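Type I modular polyketide synthase (Streptomyces albus subsp. albus, PDB 6IYR) probably selects a malonyl-type extender unit from its coenzyme A thioester and loads it onto the acyl carrier protein during salinomycin assembly. Local coordinates at residues R278-S283 against H323-E328; G257-A262 against E301-C306; A85-G90 against G119-G124; P42-A47 against R89-A94; A158-A163 against L233-A238. All coordinates share one frame; numbering follows the deposited sequence.

Contact 1. Residues R278-S283 against H323-E328. With PO4 (phosphate ion), chain B.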
# COMPACT_ATOMS: atom_id res chain seq x y z
N ARG A 278 -19.40 20.77 -12.36
CA ARG A 278 -18.07 21.33 -12.36
C ARG A 278 -17.18 20.71 -11.27
O ARG A 278 -15.98 20.90 -11.28
CB ARG A 278 -18.11 22.85 -12.22
CG ARG A 278 -18.90 23.57 -13.29
CD ARG A 278 -18.82 25.07 -13.09
NE ARG A 278 -17.48 25.54 -13.32
CZ ARG A 278 -16.87 26.47 -12.61
NH1 ARG A 278 -15.64 26.81 -12.90
NH2 ARG A 278 -17.49 27.05 -11.60
N LEU A 279 -17.79 20.00 -10.32
CA LEU A 279 -17.12 19.35 -9.20
C LEU A 279 -17.77 17.99 -8.99
O LEU A 279 -18.86 17.74 -9.48
CB LEU A 279 -17.26 20.14 -7.89
CG LEU A 279 -16.55 21.48 -7.82
CD1 LEU A 279 -16.79 22.12 -6.47
CD2 LEU A 279 -15.05 21.35 -8.10
N ALA A 280 -17.04 17.08 -8.36
CA ALA A 280 -17.59 15.77 -8.05
C ALA A 280 -16.92 15.27 -6.79
O ALA A 280 -15.76 15.61 -6.48
CB ALA A 280 -17.38 14.81 -9.21
N LEU A 281 -17.65 14.48 -6.02
CA LEU A 281 -17.05 13.77 -4.89
C LEU A 281 -16.24 12.57 -5.38
O LEU A 281 -16.78 11.58 -5.87
CB LEU A 281 -18.13 13.33 -3.90
CG LEU A 281 -17.51 12.65 -2.66
CD1 LEU A 281 -16.51 13.54 -1.93
CD2 LEU A 281 -18.64 12.27 -1.73
N ALA A 282 -14.93 12.72 -5.42
CA ALA A 282 -14.10 11.69 -6.05
C ALA A 282 -13.76 10.56 -5.09
O ALA A 282 -13.78 9.38 -5.48
CB ALA A 282 -12.85 12.30 -6.62
N SER A 283 -13.51 10.87 -3.82
CA SER A 283 -13.17 9.78 -2.91
C SER A 283 -13.50 10.15 -1.50
O SER A 283 -13.42 11.32 -1.12
CB SER A 283 -11.68 9.38 -3.09
OG SER A 283 -10.81 10.27 -2.45
N HIS A 323 -13.28 10.31 -11.55
CA HIS A 323 -14.31 10.05 -10.56
C HIS A 323 -15.36 11.15 -10.60
O HIS A 323 -15.99 11.44 -9.59
CB HIS A 323 -13.68 9.88 -9.17
CG HIS A 323 -12.65 8.79 -9.13
ND1 HIS A 323 -12.98 7.46 -9.27
CD2 HIS A 323 -11.31 8.85 -9.17
CE1 HIS A 323 -11.88 6.76 -9.47
NE2 HIS A 323 -10.85 7.57 -9.37
N GLY A 324 -15.50 11.75 -11.77
CA GLY A 324 -16.53 12.74 -12.03
C GLY A 324 -16.91 12.76 -13.49
O GLY A 324 -16.47 11.92 -14.28
N PRO A 325 -17.77 13.73 -13.87
CA PRO A 325 -18.36 13.82 -15.20
C PRO A 325 -17.37 13.93 -16.33
O PRO A 325 -17.68 13.49 -17.42
CB PRO A 325 -19.22 15.10 -15.13
CG PRO A 325 -19.56 15.25 -13.68
CD PRO A 325 -18.35 14.72 -12.94
N GLN A 326 -16.15 14.41 -16.09
CA GLN A 326 -15.27 14.54 -17.24
C GLN A 326 -15.00 13.18 -17.89
O GLN A 326 -14.63 13.09 -19.06
CB GLN A 326 -13.94 15.21 -16.87
CG GLN A 326 -14.07 16.70 -16.64
CD GLN A 326 -12.73 17.41 -16.52
OE1 GLN A 326 -11.73 17.03 -17.16
NE2 GLN A 326 -12.72 18.49 -15.73
N VAL A 327 -15.05 12.13 -17.07
CA VAL A 327 -14.71 10.78 -17.52
C VAL A 327 -15.67 10.28 -18.62
O VAL A 327 -15.36 9.36 -19.39
CB VAL A 327 -14.74 9.84 -16.26
CG1 VAL A 327 -14.61 8.39 -16.65
CG2 VAL A 327 -13.58 10.21 -15.33
N GLU A 328 -16.85 10.89 -18.71
CA GLU A 328 -17.85 10.46 -19.74
C GLU A 328 -17.27 10.58 -21.11
O GLU A 328 -17.53 9.77 -21.98
CB GLU A 328 -19.15 11.28 -19.64
CG GLU A 328 -19.99 10.83 -18.45
CD GLU A 328 -21.00 11.86 -17.92
OE1 GLU A 328 -21.10 12.98 -18.46
OE2 GLU A 328 -21.68 11.53 -16.91
P PO4 B . -6.84 7.54 -10.49
O1 PO4 B . -5.65 8.20 -9.81
O2 PO4 B . -7.04 7.71 -12.01
O3 PO4 B . -6.61 6.07 -10.20
O4 PO4 B . -8.05 8.18 -9.86
O HOH W 1 -18.44 11.08 -8.48

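Contact 2. Residues G257-A262 against E301-C306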
# COMPACT_ATOMS: atom_id res chain seq x y z
N GLY A 257 -8.40 18.68 -11.91
CA GLY A 257 -7.54 18.43 -10.78
C GLY A 257 -8.35 17.84 -9.66
O GLY A 257 -9.56 17.52 -9.84
N MET A 258 -7.75 17.80 -8.48
CA MET A 258 -8.39 17.30 -7.30
C MET A 258 -7.92 18.05 -6.11
O MET A 258 -6.78 18.52 -6.09
CB MET A 258 -8.06 15.84 -7.12
CG MET A 258 -8.38 15.02 -8.33
SD MET A 258 -8.21 13.27 -7.89
CE MET A 258 -9.71 13.02 -6.99
N VAL A 259 -8.81 18.23 -5.14
CA VAL A 259 -8.42 18.81 -3.90
C VAL A 259 -8.93 17.96 -2.73
O VAL A 259 -10.06 17.42 -2.75
CB VAL A 259 -8.85 20.30 -3.74
CG1 VAL A 259 -8.72 21.08 -5.04
CG2 VAL A 259 -10.23 20.44 -3.16
N SER A 260 -8.08 17.82 -1.73
CA SER A 260 -8.45 17.15 -0.49
C SER A 260 -9.16 18.14 0.40
O SER A 260 -8.77 19.32 0.49
CB SER A 260 -7.22 16.63 0.25
OG SER A 260 -6.34 17.70 0.48
N VAL A 261 -10.22 17.67 1.04
CA VAL A 261 -11.01 18.49 1.94
C VAL A 261 -11.21 17.72 3.22
O VAL A 261 -11.69 16.57 3.21
CB VAL A 261 -12.39 18.78 1.36
CG1 VAL A 261 -13.10 19.78 2.24
CG2 VAL A 261 -12.26 19.33 -0.06
N ALA A 262 -10.78 18.34 4.32
CA ALA A 262 -10.83 17.69 5.61
C ALA A 262 -12.20 17.93 6.18
O ALA A 262 -12.34 18.68 7.11
CB ALA A 262 -9.77 18.26 6.57
N GLU A 301 -12.25 27.97 -6.30
CA GLU A 301 -13.31 28.59 -5.51
C GLU A 301 -13.83 27.68 -4.41
O GLU A 301 -14.11 28.13 -3.31
CB GLU A 301 -14.45 29.11 -6.37
CG GLU A 301 -14.57 28.40 -7.68
CD GLU A 301 -15.34 29.16 -8.73
OE1 GLU A 301 -16.36 28.59 -9.17
OE2 GLU A 301 -14.86 30.20 -9.24
N LEU A 302 -13.70 26.37 -4.62
CA LEU A 302 -13.97 25.42 -3.51
C LEU A 302 -13.00 25.60 -2.34
O LEU A 302 -13.41 25.71 -1.17
CB LEU A 302 -13.89 23.96 -4.03
CG LEU A 302 -14.00 22.93 -2.88
CD1 LEU A 302 -15.38 23.03 -2.30
CD2 LEU A 302 -13.73 21.54 -3.41
N MET A 303 -11.71 25.70 -2.66
CA MET A 303 -10.72 25.90 -1.60
C MET A 303 -10.93 27.21 -0.82
O MET A 303 -10.88 27.24 0.40
CB MET A 303 -9.31 25.86 -2.19
CG MET A 303 -8.86 24.47 -2.58
SD MET A 303 -7.26 24.45 -3.41
CE MET A 303 -6.24 25.25 -2.16
N ALA A 304 -11.22 28.28 -1.53
CA ALA A 304 -11.49 29.56 -0.89
C ALA A 304 -12.73 29.45 0.03
O ALA A 304 -12.71 29.86 1.19
CB ALA A 304 -11.72 30.62 -1.97
N ALA A 305 -13.77 28.79 -0.46
CA ALA A 305 -14.95 28.58 0.35
C ALA A 305 -14.64 27.77 1.61
O ALA A 305 -15.09 28.11 2.71
CB ALA A 305 -16.03 27.93 -0.49
N CYS A 306 -13.82 26.73 1.48
CA CYS A 306 -13.49 25.90 2.63
C CYS A 306 -12.74 26.73 3.65
O CYS A 306 -13.03 26.69 4.87
CB CYS A 306 -12.62 24.70 2.21
SG CYS A 306 -13.57 23.41 1.32

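Contact 3. Residues A85-G90 against G119-G124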
# COMPACT_ATOMS: atom_id res chain seq x y z
N ALA A 85 5.64 -17.24 19.62
CA ALA A 85 5.90 -15.93 20.17
C ALA A 85 4.70 -15.37 20.93
O ALA A 85 3.57 -15.54 20.53
CB ALA A 85 6.32 -14.98 19.08
N LEU A 86 5.00 -14.70 22.03
CA LEU A 86 4.01 -14.11 22.92
C LEU A 86 3.43 -12.76 22.48
O LEU A 86 3.84 -12.21 21.49
CB LEU A 86 4.55 -14.06 24.34
CG LEU A 86 4.73 -15.46 24.93
CD1 LEU A 86 3.40 -16.20 24.91
CD2 LEU A 86 5.75 -16.25 24.15
N GLU A 87 2.43 -12.28 23.21
CA GLU A 87 1.74 -11.03 22.93
C GLU A 87 2.53 -9.72 22.84
O GLU A 87 2.22 -8.88 22.03
CB GLU A 87 0.59 -10.84 23.91
CG GLU A 87 -0.50 -11.88 23.76
CD GLU A 87 -1.86 -11.40 24.23
OE1 GLU A 87 -1.91 -10.41 25.00
OE2 GLU A 87 -2.87 -12.02 23.82
N SER A 88 3.51 -9.51 23.70
CA SER A 88 4.27 -8.29 23.66
C SER A 88 5.62 -8.55 22.95
O SER A 88 6.25 -9.60 23.17
CB SER A 88 4.41 -7.74 25.09
OG SER A 88 5.59 -7.01 25.20
N ARG A 89 5.90 -7.79 21.89
CA ARG A 89 6.93 -8.21 20.91
C ARG A 89 7.91 -7.12 20.53
O ARG A 89 7.61 -5.92 20.62
CB ARG A 89 6.29 -8.76 19.64
CG ARG A 89 5.51 -10.05 19.82
CD ARG A 89 4.76 -10.39 18.52
NE ARG A 89 4.12 -11.68 18.63
CZ ARG A 89 3.65 -12.38 17.61
NH1 ARG A 89 3.08 -13.55 17.84
NH2 ARG A 89 3.75 -11.94 16.38
N GLY A 90 9.10 -7.55 20.09
CA GLY A 90 10.16 -6.62 19.74
C GLY A 90 11.05 -7.23 18.69
O GLY A 90 11.18 -8.45 18.59
N GLY A 119 5.98 -3.61 19.71
CA GLY A 119 4.54 -3.45 19.73
C GLY A 119 3.91 -4.69 20.33
O GLY A 119 4.60 -5.68 20.55
N GLY A 120 2.58 -4.65 20.48
CA GLY A 120 1.81 -5.78 20.98
C GLY A 120 0.81 -6.31 19.97
O GLY A 120 0.30 -5.55 19.15
N THR A 121 0.51 -7.60 20.04
CA THR A 121 -0.31 -8.23 19.00
C THR A 121 -1.75 -7.72 19.06
O THR A 121 -2.20 -7.20 20.09
CB THR A 121 -0.34 -9.75 19.14
OG1 THR A 121 -0.83 -10.06 20.43
CG2 THR A 121 1.04 -10.34 18.94
N VAL A 122 -2.44 -7.79 17.93
CA VAL A 122 -3.79 -7.24 17.80
C VAL A 122 -4.73 -8.33 17.29
O VAL A 122 -4.38 -9.08 16.38
CB VAL A 122 -3.78 -6.07 16.80
CG1 VAL A 122 -5.18 -5.72 16.36
CG2 VAL A 122 -3.07 -4.87 17.43
N LYS A 123 -5.88 -8.48 17.95
CA LYS A 123 -6.89 -9.44 17.53
C LYS A 123 -7.26 -9.24 16.05
O LYS A 123 -7.50 -8.11 15.61
CB LYS A 123 -8.13 -9.30 18.42
CG LYS A 123 -9.46 -9.66 17.77
CD LYS A 123 -10.18 -10.79 18.50
CE LYS A 123 -9.89 -12.13 17.82
NZ LYS A 123 -10.23 -13.29 18.69
N GLY A 124 -7.18 -10.32 15.29
CA GLY A 124 -7.55 -10.29 13.89
C GLY A 124 -6.45 -9.79 12.98
O GLY A 124 -6.65 -9.69 11.78

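Contact 4. Residues P42-A47 against R89-A94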
# COMPACT_ATOMS: atom_id res chain seq x y z
N PRO A 42 17.24 -9.72 11.35
CA PRO A 42 16.27 -9.47 12.40
C PRO A 42 16.48 -10.42 13.57
O PRO A 42 16.62 -11.62 13.34
CB PRO A 42 14.93 -9.78 11.72
CG PRO A 42 15.27 -10.81 10.71
CD PRO A 42 16.63 -10.43 10.21
N TRP A 43 16.46 -9.90 14.79
CA TRP A 43 16.33 -10.76 15.94
C TRP A 43 15.00 -10.44 16.55
O TRP A 43 14.71 -9.26 16.81
CB TRP A 43 17.42 -10.47 16.99
CG TRP A 43 18.81 -10.89 16.61
CD1 TRP A 43 19.23 -11.43 15.43
CD2 TRP A 43 19.99 -10.75 17.43
NE1 TRP A 43 20.61 -11.65 15.47
CE2 TRP A 43 21.08 -11.21 16.69
CE3 TRP A 43 20.20 -10.29 18.73
CZ2 TRP A 43 22.38 -11.22 17.20
CZ3 TRP A 43 21.50 -10.25 19.23
CH2 TRP A 43 22.57 -10.71 18.46
N THR A 44 14.23 -11.48 16.84
CA THR A 44 12.91 -11.32 17.39
C THR A 44 12.89 -11.76 18.84
O THR A 44 13.58 -12.67 19.23
CB THR A 44 11.85 -12.11 16.59
OG1 THR A 44 12.16 -13.50 16.61
CG2 THR A 44 11.85 -11.65 15.16
N VAL A 45 12.15 -11.05 19.65
CA VAL A 45 11.91 -11.49 20.99
C VAL A 45 10.45 -11.21 21.34
O VAL A 45 9.82 -10.35 20.72
CB VAL A 45 12.87 -10.75 21.93
CG1 VAL A 45 12.54 -9.27 21.98
CG2 VAL A 45 12.83 -11.37 23.31
N SER A 46 9.89 -11.97 22.28
CA SER A 46 8.56 -11.67 22.79
C SER A 46 8.40 -12.03 24.25
O SER A 46 9.12 -12.87 24.76
CB SER A 46 7.52 -12.43 21.99
OG SER A 46 7.92 -13.77 21.88
N ALA A 47 7.42 -11.45 24.91
CA ALA A 47 7.10 -11.80 26.29
C ALA A 47 5.60 -11.63 26.50
O ALA A 47 4.87 -11.21 25.61
CB ALA A 47 7.87 -10.92 27.25
N ARG A 89 5.90 -7.79 21.89
CA ARG A 89 6.93 -8.21 20.91
C ARG A 89 7.91 -7.12 20.53
O ARG A 89 7.61 -5.92 20.62
CB ARG A 89 6.29 -8.76 19.64
CG ARG A 89 5.51 -10.05 19.82
CD ARG A 89 4.76 -10.39 18.52
NE ARG A 89 4.12 -11.68 18.63
CZ ARG A 89 3.65 -12.38 17.61
NH1 ARG A 89 3.08 -13.55 17.84
NH2 ARG A 89 3.75 -11.94 16.38
N GLY A 90 9.10 -7.55 20.09
CA GLY A 90 10.16 -6.62 19.74
C GLY A 90 11.05 -7.23 18.69
O GLY A 90 11.18 -8.45 18.59
N VAL A 91 11.59 -6.38 17.82
CA VAL A 91 12.52 -6.84 16.80
C VAL A 91 13.67 -5.85 16.76
O VAL A 91 13.44 -4.63 16.83
CB VAL A 91 11.88 -6.90 15.41
CG1 VAL A 91 12.87 -7.48 14.42
CG2 VAL A 91 10.60 -7.71 15.42
N VAL A 92 14.90 -6.35 16.65
CA VAL A 92 16.00 -5.45 16.32
C VAL A 92 16.63 -5.87 15.05
O VAL A 92 16.63 -7.05 14.72
CB VAL A 92 17.07 -5.38 17.43
CG1 VAL A 92 16.43 -4.90 18.73
CG2 VAL A 92 17.70 -6.75 17.64
N LEU A 93 17.04 -4.89 14.26
CA LEU A 93 17.63 -5.17 12.95
C LEU A 93 19.01 -4.59 13.02
O LEU A 93 19.14 -3.41 13.28
CB LEU A 93 16.94 -4.37 11.83
CG LEU A 93 15.63 -4.78 11.17
CD1 LEU A 93 15.06 -6.04 11.77
CD2 LEU A 93 14.65 -3.62 11.22
N ALA A 94 20.00 -5.35 12.60
CA ALA A 94 21.33 -4.79 12.53
C ALA A 94 22.18 -5.74 11.70
O ALA A 94 21.78 -6.87 11.43
CB ALA A 94 21.90 -4.61 13.94

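Contact 5. Residues A158-A163 against L233-A238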
# COMPACT_ATOMS: atom_id res chain seq x y z
N ALA A 158 9.41 -8.70 -13.18
CA ALA A 158 9.75 -9.06 -14.58
C ALA A 158 8.55 -9.67 -15.28
O ALA A 158 8.33 -9.44 -16.47
CB ALA A 158 10.93 -10.03 -14.66
N GLU A 159 7.73 -10.39 -14.53
CA GLU A 159 6.45 -10.85 -15.06
C GLU A 159 5.53 -9.68 -15.37
O GLU A 159 4.78 -9.73 -16.36
CB GLU A 159 5.76 -11.81 -14.08
CG GLU A 159 6.38 -13.20 -14.03
CD GLU A 159 5.95 -14.00 -12.82
OE1 GLU A 159 4.81 -13.83 -12.34
OE2 GLU A 159 6.80 -14.69 -12.26
N CYS A 160 5.53 -8.65 -14.51
CA CYS A 160 4.67 -7.49 -14.76
C CYS A 160 5.14 -6.83 -16.04
O CYS A 160 4.32 -6.41 -16.89
CB CYS A 160 4.66 -6.52 -13.58
SG CYS A 160 3.76 -7.16 -12.17
N ALA A 161 6.45 -6.72 -16.20
CA ALA A 161 7.00 -6.08 -17.40
C ALA A 161 6.61 -6.87 -18.67
O ALA A 161 6.27 -6.27 -19.71
CB ALA A 161 8.50 -5.94 -17.33
N ASP A 162 6.61 -8.20 -18.60
CA ASP A 162 6.17 -8.99 -19.77
C ASP A 162 4.68 -8.76 -20.04
O ASP A 162 4.28 -8.62 -21.20
CB ASP A 162 6.42 -10.49 -19.57
CG ASP A 162 7.89 -10.84 -19.46
OD1 ASP A 162 8.75 -10.16 -20.08
OD2 ASP A 162 8.18 -11.83 -18.77
N ALA A 163 3.87 -8.70 -18.98
CA ALA A 163 2.45 -8.49 -19.13
C ALA A 163 2.14 -7.17 -19.82
O ALA A 163 1.20 -7.06 -20.62
CB ALA A 163 1.77 -8.60 -17.81
N LEU A 233 -8.29 -11.10 -12.21
CA LEU A 233 -7.76 -10.98 -13.57
C LEU A 233 -6.42 -11.66 -13.62
O LEU A 233 -5.68 -11.63 -12.63
CB LEU A 233 -7.54 -9.51 -13.96
CG LEU A 233 -8.79 -8.60 -14.04
CD1 LEU A 233 -8.40 -7.13 -14.17
CD2 LEU A 233 -9.64 -9.03 -15.21
N SER A 234 -6.10 -12.19 -14.80
CA SER A 234 -4.77 -12.66 -15.08
C SER A 234 -3.88 -11.46 -15.08
O SER A 234 -4.35 -10.34 -15.33
CB SER A 234 -4.67 -13.35 -16.45
OG SER A 234 -5.00 -12.47 -17.53
N LEU A 235 -2.59 -11.71 -15.01
CA LEU A 235 -1.62 -10.63 -15.01
C LEU A 235 -1.70 -9.90 -16.34
O LEU A 235 -1.58 -8.69 -16.38
CB LEU A 235 -0.21 -11.18 -14.85
CG LEU A 235 0.75 -10.60 -13.82
CD1 LEU A 235 2.13 -10.39 -14.41
CD2 LEU A 235 0.26 -9.38 -13.10
N GLY A 236 -1.82 -10.65 -17.42
CA GLY A 236 -1.95 -10.07 -18.76
C GLY A 236 -3.14 -9.11 -18.89
O GLY A 236 -3.04 -8.06 -19.53
N ASP A 237 -4.29 -9.56 -18.41
CA ASP A 237 -5.50 -8.76 -18.42
C ASP A 237 -5.41 -7.55 -17.49
O ASP A 237 -5.88 -6.49 -17.85
CB ASP A 237 -6.72 -9.59 -18.09
CG ASP A 237 -7.24 -10.41 -19.31
OD1 ASP A 237 -6.78 -10.16 -20.45
OD2 ASP A 237 -8.19 -11.18 -19.14
N ALA A 238 -4.87 -7.72 -16.29
CA ALA A 238 -4.71 -6.59 -15.38
C ALA A 238 -3.76 -5.55 -15.97
O ALA A 238 -4.06 -4.38 -15.94
CB ALA A 238 -4.28 -7.06 -14.00

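Contact 1. Residues R278-S283 against H323-E328
Ala280, on strand 279-283, points its methyl at the loop of His323 and Gly324, and Ala282 lies alongside that loop. This is the tight part. Ala280 CB lies 3.6 Å from Gly324 CA, an approach possible because glycine brings no side chain, and Ala282 CB rests 3.6 Å from His323 CB. With chi1 at -57°, CG of His323 stands anti to its carbonyl carbon, and the imidazole passes Ala282 toward a phosphate ion, probably from the crystallisation liquor, whose O4 accepts from NE2 of His323 at 2.9 Å in a noticeably bent bond (138°), at the ring edge and in its plane. NE2 is also hydrogen-bonded with Ser220 OG, and Asn375 O holds ND1. Residues 320 to 323 spell Tyr-Ala-Ser-His, the sequence usually found in methylmalonyl-specific acyltransferases. Ser220 lies in a Gly-x-Ser-x-Gly elbow, and its pairing with His323 is consistent with the catalytic Ser-His dyad. Looser is the part where a water spans the two backbones, donating to Leu281 O at 3.1 Å and to His323 O at 2.7 Å. The partly exposed Pro325 offers CD to Ala280 CB at 3.9 Å, a light touch suited to a rigid proline opening the 3-10 turn.

Contact 2. Residues G257-A262 against E301-C306
The ferredoxin-like subdomain of the acyltransferase, a beta-alpha-beta-beta-alpha-beta unit, packs its first strand against its second helix here, Val259 and Val261 meeting Leu302, Met303 and Cys306. Strand 257-261 and the helix segment 301-306 run nearly parallel, at 12°, their axes 9.9 Å apart. Alternation along the strand turns both valines to the helix, and helical spacing brings Leu302 and Cys306 round to the same side; all four are buried, so branched and compact apolar groups fit. Val259 serves two neighbours at once. Its CG2, tucked between the backbone N and the carbonyl carbon, meets Leu302 CD2 at 3.7 Å, while CG1, beside the backbone N, touches Met303 SD at 4.0 Å. Met303, partly exposed and flexible, bends at chi3 (57°), and its side chain also rests on Ala313 of strand 313-316. Leu302 CD2 extends to Val261 CG2, more loosely, at 4.3 Å, so one methyl bridges both valines. Leu302 also touches Val292 of strand 289-294 and Arg271 of helix 265-273. One turn further along the helix, Cys306 SG sits 3.8 Å from Val261 CG1.

Contact 3. Residues A85-G90 against G119-G124
Arg89 and Gly119 face each other as an antiparallel hydrogen-bonded pair: Arg89 N donates to Gly119 O at 2.8 Å, and Gly119 N returns a bond to Arg89 O at 3.0 Å. Next along, Ser88 and Gly120 form a non-hydrogen-bonded pair, and Thr121 N gives a third bond to Glu87 O at 2.9 Å, lying in the plane of that carbonyl. The glycines leave the strand bare here, and it is Thr121 that supplies side-chain contact. With chi1 at 57°, its OG1 takes the place between the backbone N and the carbonyl carbon, and CG2 is sent over one face of the Arg89 guanidinium, 3.4 Å from NE and offset toward the rim. OG1 faces the aliphatic part of Glu87 instead, whose CG lies 3.8 Å away; the carboxylate continues to the surface, where a charged residue belongs.

A second shell fixes the turn of the guanidinium, so that one face stays against the threonine methyl. Arg89 NE donates to Leu86 O at 2.9 Å, with the acceptor in the guanidinium plane, and NH1 makes a weak, longer bond to Ala85 O, so the loop before the strand is tied to its own arginine. NH2 reaches Trp442 O, and the arginine also makes a cation-pi contact with Trp442. The whole lies at one end of a three-stranded antiparallel sheet: strand 88-94 is the middle one, strand 116-120 borders it on one side and 41-47 on the other, while helix 431-443 reaches Arg89 through Trp442 and Thr443.

Contact 4. Residues P42-A47 against R89-A94
The chi1 of Val92 (-60°) sets CG2 between the backbone N and the carbonyl carbon, turned to Trp43, whose CB it meets at 3.8 Å. In Val91 chi1 is -176°: CG1 lies beside the carbonyl carbon and touches Pro42 CB at 4.1 Å, while CG2 runs alongside Thr44 CG2, both groups pointing the same way. Leu93 has an unusual chi2 of 2°, nearly eclipsed, which swings CD1 back over Pro42 to 3.7 Å from its CB. Proline is tolerated because a non-hydrogen-bonded pair asks Pro42 for no N-H toward Leu93. Two pairs of backbone bonds hold the ladder, Trp43 with Val92 and Val45 with Gly90; Trp43 N to Val92 O is 2.9 Å. Gly90 leaves room for Val45 CG1, which lies 3.7 Å from Gly90 O. Ser46 CB meets Arg89 CG, and its OG accepts from Leu86 N. The face of Trp43, Val45 and Val92 is covered by helices 50-65 and 97-108, Trp43 stacking with Phe100 and bonding through NE1 to Pro72 O; helix 431-443 covers Thr44, Val91 and Leu93. Such an antiparallel three-stranded sheet with helices packed on it is consistent with the linker that joins ketosynthase to acyltransferase in modular polyketide synthases.

Contact 5. Residues A158-A163 against L233-A238
Leu235 reaches across from the first turn of its helix to Glu159, Cys160 and Ala163 of helix 151-164. Both its torsions leave the staggered positions (chi1 -131°, chi2 -135°), an uncommon shape that points CD1 into the shallow groove of the opposing helix, 3.4 Å from Glu159 O and 3.9 Å from Ala163 CB. The other branch, CD2, comes within 4.2 Å of Cys160 SG. Alanine's short methyl suits the closest backbone approach: Ala163 CB lies 3.6 Å from Leu235 O and 4.1 Å from Gly236 CA. These are two of the helices that surround the parallel sheet of the larger acyltransferase subdomain, and helix 188-208 packs against both, touching Cys160 through Ala197, Val200 and Ser201 and Leu235 through Trp196. Of the Glu159 side chain, CB is what meets the leucine; with CG anti to the carbonyl carbon and the chain extended beyond, its carboxylate goes to a salt bridge with Arg156 at the surface. Ser234 begins the leucine's helix as N-cap. Its chi1 of 61° brings OG back to accept from Asp237 N at 3.1 Å, while Asp237 OD2 takes the backbone N-H of Ala342.

How the contacts relate
Contacts 1 and 2 share the ferredoxin-like sheet and touch, notably through the salt bridge of Arg278 with Glu301; both are buried, but contact 2 is purely apolar whereas contact 1 adds water, a phosphate ion and a polar histidine beside the probable active site. Contacts 3 and 4 share Arg89 and Gly90 on the middle strand of another sheet, and their chemistry is mainly backbone ladder: contact 4 is enclosed by helices on both faces, contact 3 is the surface end of the sheet, with glycines and charged groups. Contact 5, also at the surface, joins two helices about 36 Å from contacts 3 and 4, centre to centre, and relies on one leucine.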